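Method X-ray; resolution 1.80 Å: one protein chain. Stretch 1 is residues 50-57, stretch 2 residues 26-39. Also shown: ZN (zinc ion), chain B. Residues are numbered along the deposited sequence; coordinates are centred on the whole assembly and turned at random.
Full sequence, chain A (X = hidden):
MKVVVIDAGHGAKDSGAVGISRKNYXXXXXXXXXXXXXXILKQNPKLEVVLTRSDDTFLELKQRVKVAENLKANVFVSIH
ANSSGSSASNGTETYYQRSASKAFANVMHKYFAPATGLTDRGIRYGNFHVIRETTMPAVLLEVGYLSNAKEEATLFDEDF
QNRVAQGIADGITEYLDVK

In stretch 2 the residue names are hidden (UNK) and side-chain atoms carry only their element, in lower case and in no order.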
ATOM      1  N   VAL A  50       6.560   0.870 -11.421  1.00 11.58           N
ATOM      2  CA  VAL A  50       5.708  -0.072 -12.125  1.00 10.79           C
ATOM      3  C   VAL A  50       4.535  -0.465 -11.242  1.00 10.81           C
ATOM      4  O   VAL A  50       4.723  -0.866 -10.098  1.00 11.12           O
ATOM      5  CB  VAL A  50       6.482  -1.352 -12.497  1.00 11.35           C
ATOM      6  CG1 VAL A  50       5.536  -2.362 -13.141  1.00  9.97           C
ATOM      7  CG2 VAL A  50       7.628  -1.012 -13.451  1.00 12.08           C
ATOM      8  N   LEU A  51       3.327  -0.341 -11.773  1.00 11.01           N
ATOM      9  CA  LEU A  51       2.141  -0.719 -11.020  1.00 11.11           C
ATOM     10  C   LEU A  51       1.624  -2.059 -11.517  1.00 11.51           C
ATOM     11  O   LEU A  51       1.477  -2.261 -12.723  1.00 12.06           O
ATOM     12  CB  LEU A  51       1.040   0.337 -11.171  1.00 12.62           C
ATOM     13  CG  LEU A  51       1.008   1.450 -10.118  1.00 13.90           C
ATOM     14  CD1 LEU A  51       2.348   2.181 -10.073  1.00 13.74           C
ATOM     15  CD2 LEU A  51      -0.123   2.411 -10.454  1.00 15.28           C
ATOM     16  N   THR A  52       1.349  -2.978 -10.598  1.00 11.25           N
ATOM     17  CA  THR A  52       0.817  -4.280 -10.997  1.00 12.41           C
ATOM     18  C   THR A  52      -0.501  -4.060 -11.737  1.00 13.75           C
ATOM     19  O   THR A  52      -0.821  -4.786 -12.678  1.00 13.29           O
ATOM     20  CB  THR A  52       0.576  -5.194  -9.784  1.00 12.44           C
ATOM     21  OG1 THR A  52      -0.271  -4.529  -8.841  1.00 12.28           O
ATOM     22  CG2 THR A  52       1.899  -5.550  -9.123  1.00 12.87           C
ATOM     23  N   ARG A  53      -1.265  -3.061 -11.303  1.00 13.97           N
ATOM     24  CA  ARG A  53      -2.520  -2.724 -11.965  1.00 14.91           C
ATOM     25  C   ARG A  53      -2.749  -1.222 -11.897  1.00 15.79           C
ATOM     26  O   ARG A  53      -2.527  -0.584 -10.861  1.00 14.68           O
ATOM     27  CB  ARG A  53      -3.702  -3.485 -11.353  1.00 18.21           C
ATOM     28  CG  ARG A  53      -4.248  -2.939 -10.055  1.00 16.40           C
ATOM     29  CD  ARG A  53      -5.487  -3.733  -9.653  1.00 15.80           C
ATOM     30  NE  ARG A  53      -6.002  -3.340  -8.344  1.00 14.91           N
ATOM     31  CZ  ARG A  53      -6.997  -2.482  -8.147  1.00 15.55           C
ATOM     32  NH1 ARG A  53      -7.606  -1.906  -9.182  1.00 13.35           N
ATOM     33  NH2 ARG A  53      -7.392  -2.209  -6.912  1.00 12.38           N
ATOM     34  N   SER A  54      -3.183  -0.656 -13.018  1.00 14.15           N
ATOM     35  CA  SER A  54      -3.414   0.776 -13.120  1.00 17.02           C
ATOM     36  C   SER A  54      -4.876   1.081 -13.398  1.00 15.52           C
ATOM     37  O   SER A  54      -5.245   2.233 -13.603  1.00 16.19           O
ATOM     38  CB  SER A  54      -2.545   1.351 -14.236  1.00 19.15           C
ATOM     39  OG  SER A  54      -1.191   0.977 -14.045  1.00 22.15           O
ATOM     40  N   ASP A  55      -5.693   0.034 -13.411  1.00 16.86           N
ATOM     41  CA  ASP A  55      -7.122   0.163 -13.648  1.00 18.00           C
ATOM     42  C   ASP A  55      -7.845  -0.929 -12.868  1.00 17.81           C
ATOM     43  O   ASP A  55      -7.219  -1.694 -12.132  1.00 17.75           O
ATOM     44  CB  ASP A  55      -7.433   0.053 -15.146  1.00 19.55           C
ATOM     45  CG  ASP A  55      -7.037  -1.285 -15.731  1.00 22.58           C
ATOM     46  OD1 ASP A  55      -7.209  -1.468 -16.957  1.00 24.63           O
ATOM     47  OD2 ASP A  55      -6.556  -2.155 -14.975  1.00 18.89           O
ATOM     48  N   ASP A  56      -9.158  -1.010 -13.032  1.00 16.84           N
ATOM     49  CA  ASP A  56      -9.932  -1.997 -12.305  1.00 20.28           C
ATOM     50  C   ASP A  56      -9.896  -3.381 -12.936  1.00 21.75           C
ATOM     51  O   ASP A  56     -10.913  -3.892 -13.405  1.00 22.21           O
ATOM     52  CB  ASP A  56     -11.375  -1.519 -12.155  1.00 20.55           C
ATOM     53  CG  ASP A  56     -12.147  -2.339 -11.152  1.00 21.94           C
ATOM     54  OD1 ASP A  56     -11.526  -2.813 -10.176  1.00 19.59           O
ATOM     55  OD2 ASP A  56     -13.371  -2.496 -11.331  1.00 21.68           O
ATOM     56  N   THR A  57      -8.713  -3.986 -12.936  1.00 24.21           N
ATOM     57  CA  THR A  57      -8.533  -5.315 -13.505  1.00 26.15           C
ATOM     58  C   THR A  57      -8.220  -6.312 -12.399  1.00 25.70           C
ATOM     59  O   THR A  57      -7.680  -5.946 -11.355  1.00 24.14           O
ATOM     60  CB  THR A  57      -7.367  -5.355 -14.509  1.00 28.15           C
ATOM     61  OG1 THR A  57      -7.378  -4.173 -15.314  1.00 32.81           O
ATOM     62  CG2 THR A  57      -7.503  -6.569 -15.426  1.00 32.41           C
ATOM     63  N   UNK A  26     -12.782  -1.341  -1.206  1.00 13.07           N
ATOM     64  CA  UNK A  26     -11.357  -1.212  -0.928  1.00 13.44           C
ATOM     65  C   UNK A  26     -10.538  -1.127  -2.220  1.00 12.22           C
ATOM     66  O   UNK A  26      -9.573  -0.367  -2.300  1.00 11.11           O
ATOM     67  c   UNK A  26      -8.876  -3.742   0.672  1.00 12.29           C
ATOM     68  o   UNK A  26      -7.640  -3.934   0.722  1.00 11.26           O
ATOM     69  c   UNK A  26     -10.874  -2.408  -0.104  1.00 12.31           C
ATOM     70  o   UNK A  26      -9.720  -4.592   1.040  1.00 11.75           O
ATOM     71  c   UNK A  26      -9.372  -2.415   0.145  1.00 12.22           C
ATOM     72  N   UNK A  27     -10.916  -1.912  -3.229  1.00 12.16           N
ATOM     73  CA  UNK A  27     -10.183  -1.914  -4.494  1.00 11.76           C
ATOM     74  C   UNK A  27     -10.075  -0.519  -5.092  1.00 12.00           C
ATOM     75  O   UNK A  27      -9.065  -0.172  -5.711  1.00 13.01           O
ATOM     76  c   UNK A  27     -12.708  -3.282  -7.148  1.00 15.38           C
ATOM     77  c   UNK A  27     -10.846  -2.856  -5.512  1.00 12.54           C
ATOM     78  n   UNK A  27     -14.454  -3.517  -8.941  1.00 16.95           N
ATOM     79  c   UNK A  27     -14.062  -2.808  -7.676  1.00 17.69           C
ATOM     80  c   UNK A  27     -12.243  -2.443  -5.958  1.00 13.41           C
ATOM     81  N   UNK A  28     -11.124   0.272  -4.904  1.00 12.27           N
ATOM     82  CA  UNK A  28     -11.183   1.638  -5.414  1.00 11.62           C
ATOM     83  C   UNK A  28     -10.148   2.494  -4.695  1.00 12.02           C
ATOM     84  O   UNK A  28      -9.410   3.256  -5.321  1.00 11.77           O
ATOM     85  o   UNK A  28     -13.570   1.325  -5.688  1.00 13.86           O
ATOM     86  c   UNK A  28     -12.725   3.572  -5.887  1.00 12.87           C
ATOM     87  c   UNK A  28     -12.585   2.233  -5.181  1.00 12.83           C
ATOM     88  N   UNK A  29     -10.110   2.369  -3.373  1.00 10.37           N
ATOM     89  CA  UNK A  29      -9.150   3.108  -2.564  1.00 10.10           C
ATOM     90  C   UNK A  29      -7.720   2.710  -2.930  1.00 10.00           C
ATOM     91  O   UNK A  29      -6.863   3.567  -3.130  1.00 11.23           O
ATOM     92  c   UNK A  29      -8.316   3.389  -0.175  1.00 11.72           C
ATOM     93  c   UNK A  29      -8.286   4.743   0.129  1.00 11.47           C
ATOM     94  c   UNK A  29      -9.382   2.823  -1.078  1.00  9.94           C
ATOM     95  c   UNK A  29      -6.306   4.442   1.465  1.00 13.67           C
ATOM     96  c   UNK A  29      -7.288   5.273   0.944  1.00 11.71           C
ATOM     97  c   UNK A  29      -6.324   3.080   1.168  1.00 11.04           C
ATOM     98  c   UNK A  29      -7.325   2.562   0.351  1.00 11.77           C
ATOM     99  N   UNK A  30      -7.467   1.407  -3.015  1.00  9.44           N
ATOM    100  CA  UNK A  30      -6.132   0.919  -3.330  1.00  9.34           C
ATOM    101  C   UNK A  30      -5.594   1.459  -4.644  1.00 10.00           C
ATOM    102  O   UNK A  30      -4.435   1.864  -4.730  1.00  9.18           O
ATOM    103  o   UNK A  30      -6.339  -0.568  -0.970  1.00  9.53           O
ATOM    104  n   UNK A  30      -6.847  -2.499  -2.007  1.00  9.42           N
ATOM    105  c   UNK A  30      -6.113  -0.615  -3.359  1.00 10.30           C
ATOM    106  c   UNK A  30      -6.449  -1.228  -2.005  1.00  9.88           C
ATOM    107  N   UNK A  31      -6.433   1.464  -5.672  1.00 10.86           N
ATOM    108  CA  UNK A  31      -6.013   1.958  -6.977  1.00 11.59           C
ATOM    109  C   UNK A  31      -5.733   3.459  -6.933  1.00 10.79           C
ATOM    110  O   UNK A  31      -4.704   3.916  -7.419  1.00 10.70           O
ATOM    111  c   UNK A  31      -6.778   2.156  -9.436  1.00 11.51           C
ATOM    112  c   UNK A  31      -7.946   1.817 -10.345  1.00 14.36           C
ATOM    113  c   UNK A  31      -5.500   1.501  -9.946  1.00 12.26           C
ATOM    114  c   UNK A  31      -7.088   1.661  -8.021  1.00 12.06           C
ATOM    115  N   UNK A  32      -6.653   4.222  -6.351  1.00 12.24           N
ATOM    116  CA  UNK A  32      -6.484   5.668  -6.250  1.00 11.45           C
ATOM    117  C   UNK A  32      -5.164   6.003  -5.558  1.00 13.35           C
ATOM    118  O   UNK A  32      -4.450   6.925  -5.963  1.00 13.55           O
ATOM    119  c   UNK A  32      -7.661   6.285  -5.477  1.00  9.82           C
ATOM    120  N   UNK A  33      -4.839   5.247  -4.514  1.00 11.97           N
ATOM    121  CA  UNK A  33      -3.600   5.468  -3.776  1.00 11.71           C
ATOM    122  C   UNK A  33      -2.382   5.108  -4.623  1.00 10.74           C
ATOM    123  O   UNK A  33      -1.416   5.864  -4.683  1.00 10.65           O
ATOM    124  c   UNK A  33      -2.500   6.792  -0.644  1.00 11.90           C
ATOM    125  c   UNK A  33      -3.586   4.640  -2.486  1.00 12.32           C
ATOM    126  c   UNK A  33      -4.559   5.130  -1.429  1.00 13.32           C
ATOM    127  s   UNK A  33      -4.247   6.853  -0.991  1.00 16.59           S
ATOM    128  N   UNK A  34      -2.436   3.948  -5.272  1.00 10.86           N
ATOM    129  CA  UNK A  34      -1.336   3.498  -6.115  1.00 11.34           C
ATOM    130  C   UNK A  34      -1.047   4.508  -7.221  1.00 11.71           C
ATOM    131  O   UNK A  34       0.111   4.822  -7.504  1.00 11.95           O
ATOM    132  c   UNK A  34      -1.659   2.132  -6.719  1.00 11.87           C
ATOM    133  N   UNK A  35      -2.099   5.023  -7.844  1.00 12.00           N
ATOM    134  CA  UNK A  35      -1.931   5.995  -8.921  1.00 12.88           C
ATOM    135  C   UNK A  35      -1.315   7.295  -8.408  1.00 13.39           C
ATOM    136  O   UNK A  35      -0.494   7.908  -9.087  1.00 13.83           O
ATOM    137  c   UNK A  35      -5.234   5.506 -10.922  1.00 17.97           C
ATOM    138  c   UNK A  35      -2.960   4.587 -11.408  1.00 17.70           C
ATOM    139  c   UNK A  35      -3.907   5.092 -10.322  1.00 15.53           C
ATOM    140  c   UNK A  35      -3.278   6.281  -9.590  1.00 14.48           C
ATOM    141  N   UNK A  36      -1.714   7.716  -7.213  1.00 13.06           N
ATOM    142  CA  UNK A  36      -1.169   8.941  -6.636  1.00 13.07           C
ATOM    143  C   UNK A  36       0.304   8.761  -6.279  1.00 13.16           C
ATOM    144  O   UNK A  36       1.120   9.654  -6.513  1.00 12.50           O
ATOM    145  c   UNK A  36      -5.497  10.835  -4.772  1.00 18.38           C
ATOM    146  c   UNK A  36      -3.317   9.978  -5.714  1.00 15.14           C
ATOM    147  c   UNK A  36      -4.118  10.253  -4.452  1.00 19.40           C
ATOM    148  c   UNK A  36      -1.967   9.355  -5.397  1.00 13.45           C
ATOM    149  n   UNK A  36      -5.389  12.164  -5.432  1.00 21.63           N
ATOM    150  N   UNK A  37       0.649   7.607  -5.717  1.00 12.85           N
ATOM    151  CA  UNK A  37       2.037   7.351  -5.356  1.00 12.10           C
ATOM    152  C   UNK A  37       2.866   7.315  -6.636  1.00 14.10           C
ATOM    153  O   UNK A  37       3.981   7.835  -6.679  1.00 13.73           O
ATOM    154  c   UNK A  37       2.176   6.015  -4.582  1.00 13.22           C
ATOM    155  c   UNK A  37       1.480   6.132  -3.237  1.00 10.41           C
ATOM    156  c   UNK A  37       3.649   5.670  -4.373  1.00 11.92           C
ATOM    157  N   UNK A  38       2.302   6.729  -7.686  1.00 13.78           N
ATOM    158  CA  UNK A  38       2.997   6.646  -8.962  1.00 14.94           C
ATOM    159  C   UNK A  38       3.303   8.039  -9.502  1.00 15.01           C
ATOM    160  O   UNK A  38       4.427   8.320  -9.920  1.00 14.73           O
ATOM    161  o   UNK A  38       0.784   5.274 -12.294  1.00 16.74           O
ATOM    162  c   UNK A  38       2.156   5.884  -9.982  1.00 14.81           C
ATOM    163  c   UNK A  38       2.905   5.585 -11.272  1.00 17.32           C
ATOM    164  o   UNK A  38       2.531   4.406 -13.295  1.00 20.92           O
ATOM    165  c   UNK A  38       2.008   5.047 -12.362  1.00 16.96           C
ATOM    166  N   UNK A  39       2.298   8.909  -9.498  1.00 16.03           N
ATOM    167  CA  UNK A  39       2.470  10.272  -9.996  1.00 17.00           C
ATOM    168  C   UNK A  39       3.590  11.007  -9.269  1.00 16.07           C
ATOM    169  O   UNK A  39       4.380  11.724  -9.886  1.00 16.52           O
ATOM    170  c   UNK A  39       1.169  11.062  -9.848  1.00 19.19           C
ATOM    171  o   UNK A  39       0.112  10.433 -10.552  1.00 26.44           O
TER
HETATM  172 ZN    ZN B1001      -6.984  -5.836   1.052  1.00 16.91          ZN
HETATM  173  O   HOH W   1     -10.332  -0.950  -8.639  1.00 13.50           O
HETATM  174  O   HOH W   2       0.220   3.416 -14.521  1.00 34.92           O
HETATM  175  O   HOH W   3      -7.050  -5.621   3.062  1.00 13.11           O
HETATM  176  O   HOH W   4      -6.403  -7.930   1.653  1.00 15.64           O

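Stretch 2 is a helix throughout, packed against the end of a strand, residues 50-51, and the loop that follows it.

Position 26 has three side-chain carbons, the third carrying two oxygens. It touches nothing on stretch 1. One oxygen lies 2.0 Å from the zinc ion. The carboxylate after two methylenes is glutamate, E26, and OE1 is the zinc ligand.

Position 27 has four carbons in a row ending in nitrogen. That nitrogen lies 2.8 Å from OD2 of D56. The residue is lysine, K27, and the pair is a salt bridge. A second, weak hydrogen bond runs from K27 NZ to D56 OD1 at 3.3 Å.

Position 28 has one carbon carrying an oxygen and a carbon. It points away from stretch 1. This is threonine, T28.

Position 29 has one carbon, then a ring of six carbons with no oxygen. It is phenylalanine, F29, buried and directed away from the loop.

Position 30 has two carbons, the second carrying an oxygen and a nitrogen. Its CB is 4.1 Å from NH2 of R53. It is asparagine, N30. Its ND2 donates to E26 OE1 at 3.2 Å, one turn back.

Position 31 has four carbons, forked at the second. A carbon at the fork's end is 3.5 Å from the backbone C of S54. The shape is leucine, L31, and that atom is CD1. CD2 reaches the backbone C of D55 at 3.7 Å.

Position 32 has a single carbon and is out of reach of stretch 1. It is alanine, A32.

Position 33 has an unbranched chain of two carbons, a sulfur and a carbon. It is methionine, M33, buried on another side of the helix.

Position 34 has one carbon, 4.0 Å from CD2 of L51. It is alanine, A34.

Position 35 has four carbons, forked at the second. One terminal carbon is 3.7 Å from CD2 of L51. It is leucine, L35, and the atom is CD2.

Position 36 has four carbons in a row ending in nitrogen, out of reach of stretch 1. It is lysine, K36.

Position 37 has one carbon carrying two more. It is valine, V37, buried without touching stretch 1.

Position 38 has three carbons, the third carrying two oxygens. One oxygen is 3.5 Å from CD2 of L51. It is glutamate, E38. Water 2 donates to its OE1 at 2.8 Å and lies 2.9 Å from S54 OG.

Position 39 has one carbon and one oxygen. It is serine, S39, whose OG donates to L35 O at 3.0 Å.

The contact combines apolar packing with polar anchors. L51 CD2 packs against A34 and L35, while L31 lies against the loop backbone. R53 NH2 donates to K27 O at 2.9 Å, and R53 NH1 donates to D55 O at 3.0 Å, so one guanidinium ties the loop to the helix and to itself. Water 1 joins R53 NH1 to D56 OD1, beside the K27 salt bridge.

Stretch 2 26-39: EKTFNLAMALKVES
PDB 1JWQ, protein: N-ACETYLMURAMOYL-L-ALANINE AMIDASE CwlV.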